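Local coordinates for FEZ-1 protein (Fluoribacter gormanii, PDB 5WCK) that probably hydrolyses beta-lactam antibiotics, acting as a monomeric subclass B3 metallo-beta-lactamase that holds two zinc ions in its active site, at residues A[70-75]-A[98-103]; A[74-79]-A[213-218]; A[147-152]-A[172-177]; A[191-196]-A[251-256]. The protein carries 2 engineered substitutions. All coordinates share one frame; numbering follows the deposited sequence. Where two conformers were deposited one is given.

Contact 1. Residues A[70-75]-A[98-103]; sequences SHAHFD and VSVILS. With ZN (zinc ion), chain D; ZN (zinc ion), chain C.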
loop_
_atom_site.group_PDB
_atom_site.type_symbol
_atom_site.label_atom_id
_atom_site.label_comp_id
_atom_site.label_asym_id
_atom_site.label_seq_id
_atom_site.Cartn_x
_atom_site.Cartn_y
_atom_site.Cartn_z
ATOM N N SER A 70 -2.645 -1.680 -1.269
ATOM C CA SER A 70 -1.250 -1.934 -1.640
ATOM C C SER A 70 -1.069 -3.382 -2.119
ATOM O O SER A 70 -0.395 -3.637 -3.097
ATOM C CB SER A 70 -0.322 -1.669 -0.485
ATOM O OG SER A 70 -0.262 -0.275 -0.200
ATOM N N HIS A 71 -1.601 -4.326 -1.348
ATOM C CA HIS A 71 -1.507 -5.729 -1.724
ATOM C C HIS A 71 -2.499 -6.551 -0.894
ATOM O O HIS A 71 -2.988 -6.095 0.124
ATOM C CB HIS A 71 -0.063 -6.251 -1.607
ATOM C CG HIS A 71 0.508 -6.344 -0.234
ATOM N ND1 HIS A 71 1.376 -5.383 0.293
ATOM C CD2 HIS A 71 0.393 -7.299 0.710
ATOM C CE1 HIS A 71 1.770 -5.771 1.492
ATOM N NE2 HIS A 71 1.194 -6.946 1.773
ATOM N N ALA A 72 -2.757 -7.777 -1.367
ATOM C CA ALA A 72 -3.805 -8.646 -0.808
ATOM C C ALA A 72 -3.267 -9.486 0.356
ATOM O O ALA A 72 -3.094 -10.688 0.232
ATOM C CB ALA A 72 -4.390 -9.519 -1.900
ATOM N N HIS A 73 -3.013 -8.830 1.489
ATOM C CA HIS A 73 -2.819 -9.458 2.782
ATOM C C HIS A 73 -3.789 -8.821 3.784
ATOM O O HIS A 73 -4.185 -7.661 3.643
ATOM C CB HIS A 73 -1.375 -9.334 3.269
ATOM C CG HIS A 73 -0.423 -10.294 2.649
ATOM N ND1 HIS A 73 0.961 -10.053 2.590
ATOM C CD2 HIS A 73 -0.622 -11.508 2.083
ATOM C CE1 HIS A 73 1.541 -11.097 2.020
ATOM N NE2 HIS A 73 0.603 -11.979 1.667
ATOM N N PHE A 74 -4.153 -9.596 4.806
ATOM C CA PHE A 74 -5.160 -9.151 5.777
ATOM C C PHE A 74 -4.826 -7.792 6.405
ATOM O O PHE A 74 -5.751 -7.022 6.716
ATOM C CB PHE A 74 -5.369 -10.202 6.881
ATOM C CG PHE A 74 -4.239 -10.281 7.869
ATOM C CD1 PHE A 74 -3.117 -11.050 7.611
ATOM C CD2 PHE A 74 -4.265 -9.536 9.037
ATOM C CE1 PHE A 74 -2.051 -11.084 8.497
ATOM C CE2 PHE A 74 -3.202 -9.572 9.924
ATOM C CZ PHE A 74 -2.091 -10.340 9.653
ATOM N N ASP A 75 -3.535 -7.489 6.622
ATOM C CA ASP A 75 -3.156 -6.270 7.330
ATOM C C ASP A 75 -3.409 -5.024 6.471
ATOM O O ASP A 75 -3.416 -3.935 7.025
ATOM C CB ASP A 75 -1.719 -6.318 7.863
ATOM C CG ASP A 75 -0.626 -6.571 6.842
ATOM O OD1 ASP A 75 -0.879 -7.356 5.916
ATOM O OD2 ASP A 75 0.497 -6.033 7.009
ATOM N N VAL A 98 -6.623 -10.566 -7.310
ATOM C CA VAL A 98 -8.094 -10.637 -7.220
ATOM C C VAL A 98 -8.520 -11.956 -6.570
ATOM O O VAL A 98 -9.405 -11.948 -5.700
ATOM C CB VAL A 98 -8.742 -10.428 -8.587
ATOM C CG1 VAL A 98 -10.234 -10.787 -8.555
ATOM C CG2 VAL A 98 -8.532 -8.988 -9.055
ATOM N N SER A 99 -7.873 -13.073 -6.948
ATOM C CA SER A 99 -8.277 -14.367 -6.379
ATOM C C SER A 99 -8.194 -14.332 -4.848
ATOM O O SER A 99 -9.064 -14.857 -4.132
ATOM C CB SER A 99 -7.458 -15.496 -6.936
ATOM O OG SER A 99 -7.775 -16.702 -6.266
ATOM N N VAL A 100 -7.114 -13.756 -4.311
ATOM C CA VAL A 100 -6.971 -13.709 -2.861
ATOM C C VAL A 100 -8.077 -12.858 -2.223
ATOM O O VAL A 100 -8.618 -13.225 -1.180
ATOM C CB VAL A 100 -5.569 -13.228 -2.452
ATOM C CG1 VAL A 100 -5.486 -12.940 -0.983
ATOM C CG2 VAL A 100 -4.528 -14.255 -2.865
ATOM N N ILE A 101 -8.409 -11.725 -2.835
ATOM C CA ILE A 101 -9.461 -10.878 -2.288
ATOM C C ILE A 101 -10.815 -11.617 -2.316
ATOM O O ILE A 101 -11.538 -11.611 -1.323
ATOM C CB ILE A 101 -9.486 -9.527 -3.023
ATOM C CG1 ILE A 101 -8.184 -8.743 -2.794
ATOM C CG2 ILE A 101 -10.708 -8.712 -2.619
ATOM C CD1 ILE A 101 -7.829 -8.539 -1.345
ATOM N N LEU A 102 -11.143 -12.264 -3.430
ATOM C CA LEU A 102 -12.462 -12.959 -3.556
ATOM C C LEU A 102 -12.558 -14.116 -2.543
ATOM O O LEU A 102 -13.636 -14.389 -2.003
ATOM C CB LEU A 102 -12.637 -13.498 -4.980
ATOM C CG LEU A 102 -12.703 -12.471 -6.104
ATOM C CD1 LEU A 102 -12.970 -13.155 -7.433
ATOM C CD2 LEU A 102 -13.726 -11.387 -5.846
ATOM N N SER A 103 -11.428 -14.783 -2.269
ATOM C CA SER A 103 -11.391 -15.966 -1.412
ATOM C C SER A 103 -11.105 -15.593 0.050
ATOM O O SER A 103 -11.008 -16.475 0.920
ATOM C CB SER A 103 -10.393 -16.971 -1.925
ATOM O OG SER A 103 -9.055 -16.533 -1.715
HETATM ZN ZN ZN D . 2.020 -8.353 3.075
HETATM ZN ZN ZN C . 1.903 -5.679 5.562
HETATM O O HOH W 1 1.752 -7.558 4.856
#

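Contact 2. Residues A[74-79]-A[213-218]; sequences FDHAAG and GSHAGM. With ZN (zinc ion), chain C.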
loop_
_atom_site.group_PDB
_atom_site.type_symbol
_atom_site.label_atom_id
_atom_site.label_comp_id
_atom_site.label_asym_id
_atom_site.label_seq_id
_atom_site.Cartn_x
_atom_site.Cartn_y
_atom_site.Cartn_z
ATOM N N PHE A 74 -4.153 -9.596 4.806
ATOM C CA PHE A 74 -5.160 -9.151 5.777
ATOM C C PHE A 74 -4.826 -7.792 6.405
ATOM O O PHE A 74 -5.751 -7.022 6.716
ATOM C CB PHE A 74 -5.369 -10.202 6.881
ATOM C CG PHE A 74 -4.239 -10.281 7.869
ATOM C CD1 PHE A 74 -3.117 -11.050 7.611
ATOM C CD2 PHE A 74 -4.265 -9.536 9.037
ATOM C CE1 PHE A 74 -2.051 -11.084 8.497
ATOM C CE2 PHE A 74 -3.202 -9.572 9.924
ATOM C CZ PHE A 74 -2.091 -10.340 9.653
ATOM N N ASP A 75 -3.535 -7.489 6.622
ATOM C CA ASP A 75 -3.156 -6.270 7.330
ATOM C C ASP A 75 -3.409 -5.024 6.471
ATOM O O ASP A 75 -3.416 -3.935 7.025
ATOM C CB ASP A 75 -1.719 -6.318 7.863
ATOM C CG ASP A 75 -0.626 -6.571 6.842
ATOM O OD1 ASP A 75 -0.879 -7.356 5.916
ATOM O OD2 ASP A 75 0.497 -6.033 7.009
ATOM N N HIS A 76 -3.582 -5.180 5.150
ATOM C CA HIS A 76 -3.894 -4.052 4.272
ATOM C C HIS A 76 -5.323 -4.080 3.740
ATOM O O HIS A 76 -5.823 -3.020 3.339
ATOM C CB HIS A 76 -2.866 -3.970 3.128
ATOM C CG HIS A 76 -1.481 -3.979 3.667
ATOM N ND1 HIS A 76 -0.957 -2.915 4.362
ATOM C CD2 HIS A 76 -0.564 -4.966 3.756
ATOM C CE1 HIS A 76 0.238 -3.237 4.823
ATOM N NE2 HIS A 76 0.530 -4.466 4.442
ATOM N N ALA A 77 -5.978 -5.249 3.746
ATOM C CA ALA A 77 -7.223 -5.451 2.990
ATOM C C ALA A 77 -8.368 -6.042 3.828
ATOM O O ALA A 77 -9.457 -6.200 3.286
ATOM C CB ALA A 77 -6.964 -6.330 1.798
ATOM N N ALA A 78 -8.144 -6.406 5.092
ATOM C CA ALA A 78 -9.220 -7.113 5.856
ATOM C C ALA A 78 -10.478 -6.249 6.016
ATOM O O ALA A 78 -11.597 -6.788 6.050
ATOM C CB ALA A 78 -8.720 -7.526 7.206
ATOM N N GLY A 79 -10.301 -4.939 6.122
ATOM C CA GLY A 79 -11.412 -3.993 6.371
ATOM C C GLY A 79 -12.246 -3.663 5.141
ATOM O O GLY A 79 -13.181 -2.865 5.244
ATOM N N GLY A 213 4.675 4.184 1.857
ATOM C CA GLY A 213 4.610 2.743 1.851
ATOM C C GLY A 213 3.403 2.216 2.590
ATOM O O GLY A 213 2.630 2.949 3.193
ATOM N N SER A 214 3.212 0.912 2.454
ATOM C CA SER A 214 2.075 0.218 3.099
ATOM C C SER A 214 2.226 0.146 4.627
ATOM O O SER A 214 1.222 -0.028 5.321
ATOM C CB SER A 214 1.893 -1.114 2.478
ATOM O OG SER A 214 3.088 -1.882 2.549
ATOM N N HIS A 215 3.455 0.279 5.141
ATOM C CA HIS A 215 3.726 0.325 6.557
ATOM C C HIS A 215 4.521 1.594 6.892
ATOM O O HIS A 215 5.477 1.957 6.195
ATOM C CB HIS A 215 4.510 -0.907 7.044
ATOM C CG HIS A 215 3.753 -2.185 7.007
ATOM N ND1 HIS A 215 3.121 -2.679 8.135
ATOM C CD2 HIS A 215 3.482 -3.051 6.013
ATOM C CE1 HIS A 215 2.536 -3.818 7.830
ATOM N NE2 HIS A 215 2.735 -4.079 6.542
ATOM N N ALA A 216 4.126 2.222 7.999
ATOM C CA ALA A 216 4.739 3.440 8.535
ATOM C C ALA A 216 6.257 3.305 8.689
ATOM O O ALA A 216 7.012 4.243 8.366
ATOM C CB ALA A 216 4.105 3.765 9.863
ATOM N N GLY A 217 6.717 2.139 9.154
ATOM C CA GLY A 217 8.119 1.913 9.421
ATOM C C GLY A 217 8.983 1.904 8.160
ATOM O O GLY A 217 10.195 2.148 8.239
ATOM N N MET A 218 8.389 1.676 6.988
ATOM C CA MET A 218 9.164 1.665 5.738
ATOM C C MET A 218 9.768 3.040 5.483
ATOM O O MET A 218 10.878 3.131 4.927
ATOM C CB MET A 218 8.273 1.297 4.537
ATOM C CG MET A 218 7.766 -0.086 4.626
ATOM S SD MET A 218 6.529 -0.349 3.327
ATOM C CE MET A 218 6.434 -2.138 3.293
HETATM ZN ZN ZN C . 1.903 -5.679 5.562
HETATM O O HOH W 1 1.752 -7.558 4.856
#

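Contact 3. Residues A[147-152]-A[172-177]; sequences PGHTRG and IGSIGV. With ZN (zinc ion), chain D.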
loop_
_atom_site.group_PDB
_atom_site.type_symbol
_atom_site.label_atom_id
_atom_site.label_comp_id
_atom_site.label_asym_id
_atom_site.label_seq_id
_atom_site.Cartn_x
_atom_site.Cartn_y
_atom_site.Cartn_z
ATOM N N PRO A 147 5.444 -7.254 -8.243
ATOM C CA PRO A 147 5.083 -8.523 -7.624
ATOM C C PRO A 147 6.227 -9.190 -6.866
ATOM O O PRO A 147 7.387 -8.770 -6.932
ATOM C CB PRO A 147 4.674 -9.349 -8.846
ATOM C CG PRO A 147 5.621 -8.880 -9.923
ATOM C CD PRO A 147 5.774 -7.398 -9.669
ATOM N N GLY A 148 5.849 -10.232 -6.133
ATOM C CA GLY A 148 6.766 -11.041 -5.328
ATOM C C GLY A 148 6.226 -11.223 -3.922
ATOM O O GLY A 148 5.893 -12.346 -3.502
ATOM N N HIS A 149 6.078 -10.100 -3.201
ATOM C CA HIS A 149 5.493 -10.106 -1.865
ATOM C C HIS A 149 4.078 -10.695 -1.903
ATOM O O HIS A 149 3.700 -11.471 -1.020
ATOM C CB HIS A 149 5.562 -8.710 -1.229
ATOM C CG HIS A 149 5.016 -8.698 0.152
ATOM N ND1 HIS A 149 5.761 -9.074 1.255
ATOM C CD2 HIS A 149 3.775 -8.411 0.594
ATOM C CE1 HIS A 149 4.982 -8.999 2.339
ATOM N NE2 HIS A 149 3.756 -8.593 1.956
ATOM N N THR A 150 3.289 -10.244 -2.881
ATOM C CA THR A 150 2.095 -10.938 -3.338
ATOM C C THR A 150 2.149 -10.965 -4.856
ATOM O O THR A 150 2.959 -10.285 -5.484
ATOM C CB THR A 150 0.782 -10.289 -2.871
ATOM O OG1 THR A 150 0.621 -9.057 -3.576
ATOM C CG2 THR A 150 0.706 -10.087 -1.379
ATOM N N ARG A 151 1.315 -11.811 -5.460
ATOM C CA ARG A 151 1.349 -11.950 -6.915
ATOM C C ARG A 151 0.998 -10.621 -7.591
ATOM O O ARG A 151 1.502 -10.336 -8.680
ATOM C CB ARG A 151 0.320 -12.991 -7.357
ATOM C CG ARG A 151 0.568 -14.393 -6.835
ATOM C CD ARG A 151 -0.579 -15.283 -7.272
ATOM N NE ARG A 151 -0.478 -16.677 -6.868
ATOM C CZ ARG A 151 0.216 -17.614 -7.494
ATOM N NH1 ARG A 151 0.973 -17.306 -8.541
ATOM N NH2 ARG A 151 0.157 -18.866 -7.037
ATOM N N GLY A 152 0.113 -9.836 -6.956
ATOM C CA GLY A 152 -0.393 -8.597 -7.537
ATOM C C GLY A 152 -0.042 -7.347 -6.749
ATOM O O GLY A 152 -0.710 -6.330 -6.916
ATOM N N ILE A 172 5.098 2.542 -1.894
ATOM C CA ILE A 172 5.705 1.232 -2.144
ATOM C C ILE A 172 4.785 0.159 -1.555
ATOM O O ILE A 172 4.424 0.204 -0.370
ATOM C CB ILE A 172 7.139 1.168 -1.585
ATOM C CG1 ILE A 172 8.043 2.175 -2.304
ATOM C CG2 ILE A 172 7.686 -0.242 -1.695
ATOM C CD1 ILE A 172 9.462 2.272 -1.796
ATOM N N GLY A 173 4.350 -0.777 -2.385
ATOM C CA GLY A 173 3.377 -1.794 -1.930
ATOM C C GLY A 173 3.898 -2.742 -0.868
ATOM O O GLY A 173 3.123 -3.100 0.018
ATOM N N SER A 174 5.139 -3.171 -1.098
ATOM C CA SER A 174 6.082 -4.042 -0.335
ATOM C C SER A 174 6.915 -4.881 -1.297
ATOM O O SER A 174 6.338 -5.478 -2.159
ATOM C CB SER A 174 5.489 -5.033 0.650
ATOM O OG SER A 174 6.488 -5.851 1.203
ATOM N N ILE A 175 8.220 -4.967 -1.036
ATOM C CA ILE A 175 9.113 -5.948 -1.729
ATOM C C ILE A 175 9.829 -6.769 -0.635
ATOM O O ILE A 175 10.914 -7.242 -0.858
ATOM C CB ILE A 175 10.060 -5.366 -2.790
ATOM C CG1 ILE A 175 10.881 -4.209 -2.240
ATOM C CG2 ILE A 175 9.278 -4.963 -4.020
ATOM C CD1 ILE A 175 12.108 -3.988 -3.062
ATOM N N GLY A 176 9.191 -6.901 0.526
ATOM C CA GLY A 176 9.723 -7.714 1.589
ATOM C C GLY A 176 9.529 -9.196 1.327
ATOM O O GLY A 176 8.507 -9.593 0.759
ATOM N N VAL A 177 10.504 -9.998 1.749
ATOM C CA VAL A 177 10.385 -11.447 1.721
ATOM C C VAL A 177 9.929 -11.875 3.109
ATOM O O VAL A 177 10.697 -11.719 4.064
ATOM C CB VAL A 177 11.703 -12.141 1.346
ATOM C CG1 VAL A 177 11.557 -13.659 1.317
ATOM C CG2 VAL A 177 12.255 -11.620 0.040
HETATM ZN ZN ZN D . 2.020 -8.353 3.075
HETATM O O HOH W 2 6.479 -7.436 -4.127
HETATM O O HOH W 1 1.752 -7.558 4.856
#

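Contact 4. Residues A[191-196]-A[251-256]; sequences KIAEDY and NDFYTE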
loop_
_atom_site.group_PDB
_atom_site.type_symbol
_atom_site.label_atom_id
_atom_site.label_comp_id
_atom_site.label_asym_id
_atom_site.label_seq_id
_atom_site.Cartn_x
_atom_site.Cartn_y
_atom_site.Cartn_z
ATOM N N LYS A 191 7.258 -18.375 -10.247
ATOM C CA LYS A 191 7.956 -17.158 -10.732
ATOM C C LYS A 191 8.215 -16.164 -9.588
ATOM O O LYS A 191 8.576 -15.004 -9.855
ATOM C CB LYS A 191 7.132 -16.491 -11.832
ATOM C CG LYS A 191 7.072 -17.309 -13.117
ATOM C CD LYS A 191 6.431 -16.612 -14.281
ATOM C CE LYS A 191 6.527 -17.455 -15.536
ATOM N NZ LYS A 191 5.848 -16.802 -16.681
ATOM N N ILE A 192 8.056 -16.586 -8.328
ATOM C CA ILE A 192 8.202 -15.653 -7.198
ATOM C C ILE A 192 9.532 -14.884 -7.290
ATOM O O ILE A 192 9.508 -13.660 -7.131
ATOM C CB ILE A 192 8.030 -16.351 -5.829
ATOM C CG1 ILE A 192 8.076 -15.339 -4.672
ATOM C CG2 ILE A 192 9.002 -17.509 -5.629
ATOM C CD1 ILE A 192 7.702 -15.922 -3.347
ATOM N N ALA A 193 10.667 -15.568 -7.470
ATOM C CA ALA A 193 11.976 -14.875 -7.475
ATOM C C ALA A 193 12.101 -13.981 -8.725
ATOM O O ALA A 193 12.585 -12.848 -8.642
ATOM C CB ALA A 193 13.120 -15.860 -7.361
ATOM N N GLU A 194 11.615 -14.445 -9.880
ATOM C CA GLU A 194 11.656 -13.627 -11.096
ATOM C C GLU A 194 10.836 -12.348 -10.885
ATOM O O GLU A 194 11.210 -11.261 -11.359
ATOM C CB GLU A 194 11.138 -14.434 -12.283
ATOM C CG GLU A 194 11.993 -15.657 -12.582
ATOM C CD GLU A 194 11.397 -16.541 -13.667
ATOM O OE1 GLU A 194 11.000 -15.981 -14.709
ATOM O OE2 GLU A 194 11.305 -17.777 -13.461
ATOM N N ASP A 195 9.719 -12.483 -10.164
ATOM C CA ASP A 195 8.820 -11.372 -9.872
ATOM C C ASP A 195 9.503 -10.333 -8.967
ATOM O O ASP A 195 9.454 -9.131 -9.263
ATOM C CB ASP A 195 7.499 -11.890 -9.293
ATOM C CG ASP A 195 6.489 -12.300 -10.360
ATOM O OD1 ASP A 195 6.835 -12.305 -11.578
ATOM O OD2 ASP A 195 5.348 -12.617 -9.974
ATOM N N TYR A 196 10.129 -10.780 -7.878
ATOM C CA TYR A 196 10.886 -9.859 -7.008
ATOM C C TYR A 196 11.960 -9.132 -7.831
ATOM O O TYR A 196 12.181 -7.916 -7.637
ATOM C CB TYR A 196 11.547 -10.600 -5.842
ATOM C CG TYR A 196 10.687 -10.832 -4.625
ATOM C CD1 TYR A 196 10.490 -9.830 -3.690
ATOM C CD2 TYR A 196 10.153 -12.077 -4.337
ATOM C CE1 TYR A 196 9.758 -10.039 -2.526
ATOM C CE2 TYR A 196 9.373 -12.295 -3.207
ATOM C CZ TYR A 196 9.200 -11.276 -2.280
ATOM O OH TYR A 196 8.479 -11.486 -1.128
ATOM N N ASN A 251 18.820 -5.557 -1.699
ATOM C CA ASN A 251 19.910 -6.294 -1.095
ATOM C C ASN A 251 19.345 -7.383 -0.166
ATOM O O ASN A 251 19.844 -8.507 -0.164
ATOM C CB ASN A 251 20.877 -5.342 -0.389
ATOM C CG ASN A 251 21.750 -4.591 -1.377
ATOM O OD1 ASN A 251 22.003 -5.083 -2.476
ATOM N ND2 ASN A 251 22.194 -3.397 -1.007
ATOM N N ASP A 252 18.304 -7.064 0.620
ATOM C CA ASP A 252 17.657 -8.029 1.527
ATOM C C ASP A 252 17.131 -9.237 0.733
ATOM O O ASP A 252 17.235 -10.384 1.187
ATOM C CB ASP A 252 16.517 -7.391 2.319
ATOM C CG ASP A 252 16.939 -6.355 3.352
ATOM O OD1 ASP A 252 18.151 -6.295 3.665
ATOM O OD2 ASP A 252 16.040 -5.578 3.829
ATOM N N PHE A 253 16.552 -8.982 -0.442
ATOM C CA PHE A 253 16.031 -10.045 -1.272
ATOM C C PHE A 253 17.180 -10.971 -1.692
ATOM O O PHE A 253 17.076 -12.206 -1.563
ATOM C CB PHE A 253 15.275 -9.518 -2.498
ATOM C CG PHE A 253 15.045 -10.588 -3.530
ATOM C CD1 PHE A 253 14.011 -11.502 -3.397
ATOM C CD2 PHE A 253 15.901 -10.737 -4.608
ATOM C CE1 PHE A 253 13.849 -12.525 -4.308
ATOM C CE2 PHE A 253 15.729 -11.750 -5.534
ATOM C CZ PHE A 253 14.704 -12.644 -5.381
ATOM N N TYR A 254 18.277 -10.392 -2.189
ATOM C CA TYR A 254 19.415 -11.194 -2.635
ATOM C C TYR A 254 20.115 -11.891 -1.470
ATOM O O TYR A 254 20.646 -12.992 -1.637
ATOM C CB TYR A 254 20.368 -10.385 -3.512
ATOM C CG TYR A 254 19.939 -10.348 -4.956
ATOM C CD1 TYR A 254 20.291 -11.365 -5.827
ATOM C CD2 TYR A 254 19.107 -9.355 -5.432
ATOM C CE1 TYR A 254 19.870 -11.365 -7.141
ATOM C CE2 TYR A 254 18.674 -9.338 -6.737
ATOM C CZ TYR A 254 19.058 -10.345 -7.595
ATOM O OH TYR A 254 18.628 -10.310 -8.877
ATOM N N THR A 255 20.112 -11.275 -0.288
ATOM C CA THR A 255 20.634 -11.921 0.903
ATOM C C THR A 255 19.814 -13.185 1.224
ATOM O O THR A 255 20.388 -14.234 1.603
ATOM C CB THR A 255 20.670 -10.959 2.095
ATOM O OG1 THR A 255 21.628 -9.951 1.773
ATOM C CG2 THR A 255 21.065 -11.660 3.382
ATOM N N GLU A 256 18.489 -13.081 1.137
ATOM C CA GLU A 256 17.608 -14.216 1.450
ATOM C C GLU A 256 17.751 -15.290 0.365
ATOM O O GLU A 256 17.754 -16.479 0.655
ATOM C CB GLU A 256 16.156 -13.774 1.619
ATOM C CG GLU A 256 15.223 -14.896 1.983
ATOM C CD GLU A 256 15.507 -15.654 3.279
ATOM O OE1 GLU A 256 14.996 -16.802 3.395
ATOM O OE2 GLU A 256 16.211 -15.096 4.178
#

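Contact 1. Residues A[70-75]-A[98-103]
The oxygen of water 1 is gripped three ways beside the loop whose Ala72 packs on Val100 and Ile101: it lies 2.0 Å from each of the two zinc ions and donates a hydrogen bond to Asp75 OD1. His71 NE2 binds the zinc of chain D at 2.1 Å, while His73 reaches the same ion through its other kind of nitrogen, ND1. Asp75 turns to the second zinc and the shared water. Its CG takes the crowded position between backbone N and carbonyl carbon (chi1 57°), which brings OD2 onto that zinc at 2.0 Å and OD1 to the water. His71, His73, Asp75 and His76 are the ligands of this HxHxDH signature of the metallo-beta-lactamases.

Ala72, between two ligands, makes the contact itself. An inverse gamma turn centred on it sends its methyl group away from the metals, and CB meets methyl groups of two neighbouring side chains of the helix, 3.6 Å from Ile101 CD1 and 3.7 Å from Val100 CG1. The same Val100 CG1 also lies 3.5 Å from Ala72 O, so one methyl touches both the side chain and the carbonyl. The second torsion of Ile101 (chi2 -54°) bends CD1 round to the alanine.

Asp97, just ahead of segment 98-103, accepts from Ala72 N and adds a polar tie. The loop precedes helix 74-77, with His73 at its N-cap position. Ile101 also rests on Tyr91 and Val93, so helix 95-103 touches both the metal-binding loop and strand 90-94, which runs parallel to strand 64-68 in the seven-stranded sheet.

Contact 2. Residues A[74-79]-A[213-218]
The start of helix 74-77 faces the loop after strand 210-213 without backbone pairing, the closest CA atoms, His76 CA and Ser214 CA, being 7.4 Å apart. Side chains span that gap at the zinc of chain C. Asp75 OD2 and His76 NE2 come from the helix at 2.0 and 2.1 Å from the ion, and His215 NE2 comes from across the contact, brought there with CG anti to the carbonyl carbon (chi1 -68°); the bridging water supplies the fourth ligand. Asp75 OD2 and His215 NE2 stand 3.0 Å apart, each turned to the metal and not hydrogen-bonded.

The two imidazoles stand almost perpendicular, their planes at 89°, and meet obliquely. Ser214 CB lies 3.6 Å from His76 CE1, and Ser214 O approaches the same carbon at the ring edge, 3.4 Å away. Beyond this shell, Ser214 OG is hydrogen-bonded to Gly173 O, and His215 ND1 to Asp24 OD1.

A histidine held at both nitrogens has little freedom to rotate. Asp24 therefore probably restrains the His215 ring as a second-shell residue, and the site shows how one metal can join two segments that share no direct hydrogen bond.

Contact 3. Residues A[147-152]-A[172-177]
The loop that supplies the third histidine of the tri-histidine zinc site, carrying His149, lies against the loop leaving strand 165-172. His149 NE2 binds the zinc of chain D at 2.1 Å, completing with His71 and His73 the protein ligands of that ion. The other ring nitrogen serves the contact: ND1 donates to Gly176 O over 2.8 Å, a nearly straight bond (163°). The acceptor lies in the plane of the imidazole, whereas the donor sits 35° above the plane of the carbonyl.

Ser174 covers one face of the ring, with its CB 3.9 Å from the ring centroid in a CH-pi contact. The same serine fits an ST turn, OG accepting from Gly176 N, though the place of OG is less certain. The extended first torsion of His149 (chi1 -178°) carries the ring out so that NE2 meets the zinc and ND1 faces Gly176 O.

Both loops extend from strands of the five-stranded sheet: one follows strand 139-145 and leads into strand 154-162, and the other follows strand 165-172, the antiparallel neighbour of 154-162. Such loops at strand ends carry the metal ligands in the metallo-beta-lactamase fold. Water 2 joins the two backbones, accepting from His149 N and donating to Ser174 O, each at 2.8 Å. Just before the histidine, Gly148 has a positive phi, accessible mainly to glycine, and Gly148 N bonds to Thr150 O.

Contact 4. Residues A[191-196]-A[251-256]
Tyr196 CB sits over one face of the Phe253 ring, 3.7 Å from its centroid, a CH-pi contact whose closest pair is Tyr196 CB and Phe253 CE1 at 3.4 Å. The two rings run nearly parallel, 23° between planes, but with centroids 5.1 Å apart they are slid so far that they barely overlap; the methylene, rather than the tyrosine ring, covers the phenylalanine. At the far end of Phe253, CZ lies 4.1 Å from Ala193 CB and 3.9 Å from Ala193 O.

Phe253 reaches straight across because its CG is anti to the backbone nitrogen (chi1 165°). It also touches Lys197 and Ile200, so this one ring of helix 239-262 is a knob packed among Ala193, Tyr196, Lys197 and Ile200 of helix 192-204, the i, i+3, i+4, i+7 pattern of knobs-into-holes packing.

Farther out, the tyrosine leads away from the helix pair. Its hydroxyl is hydrogen-bonded to Gly176 O, the carbonyl that also receives His149 ND1. Apolar packing between two helices thus probably holds the stem of a side chain whose hydroxyl stands one shell beyond Gly176, the second-shell partner of His149, and may steady the carbonyl gripping that histidine.

How the contacts relate
From the N terminus, contact 1 closes the first loop, bringing helix 95-103 back against the metal-binding segment that follows strand 64-68. Contact 2 opens from the same segment, sharing Phe74 and Asp75, but runs on to residues 213-218 and so joins the seven-stranded half of the fold to the five-stranded half. Nested inside its long loop, contact 3 links 147-152 to 172-177 around a strand hairpin. Contact 4 begins within the loop of contact 2 but ends beyond it, crossing contact 2, and fastens the C-terminal helix to helix 192-204. Gly173 O probably accepts from both His71 and Ser214, tying contacts 1, 2 and 3 together.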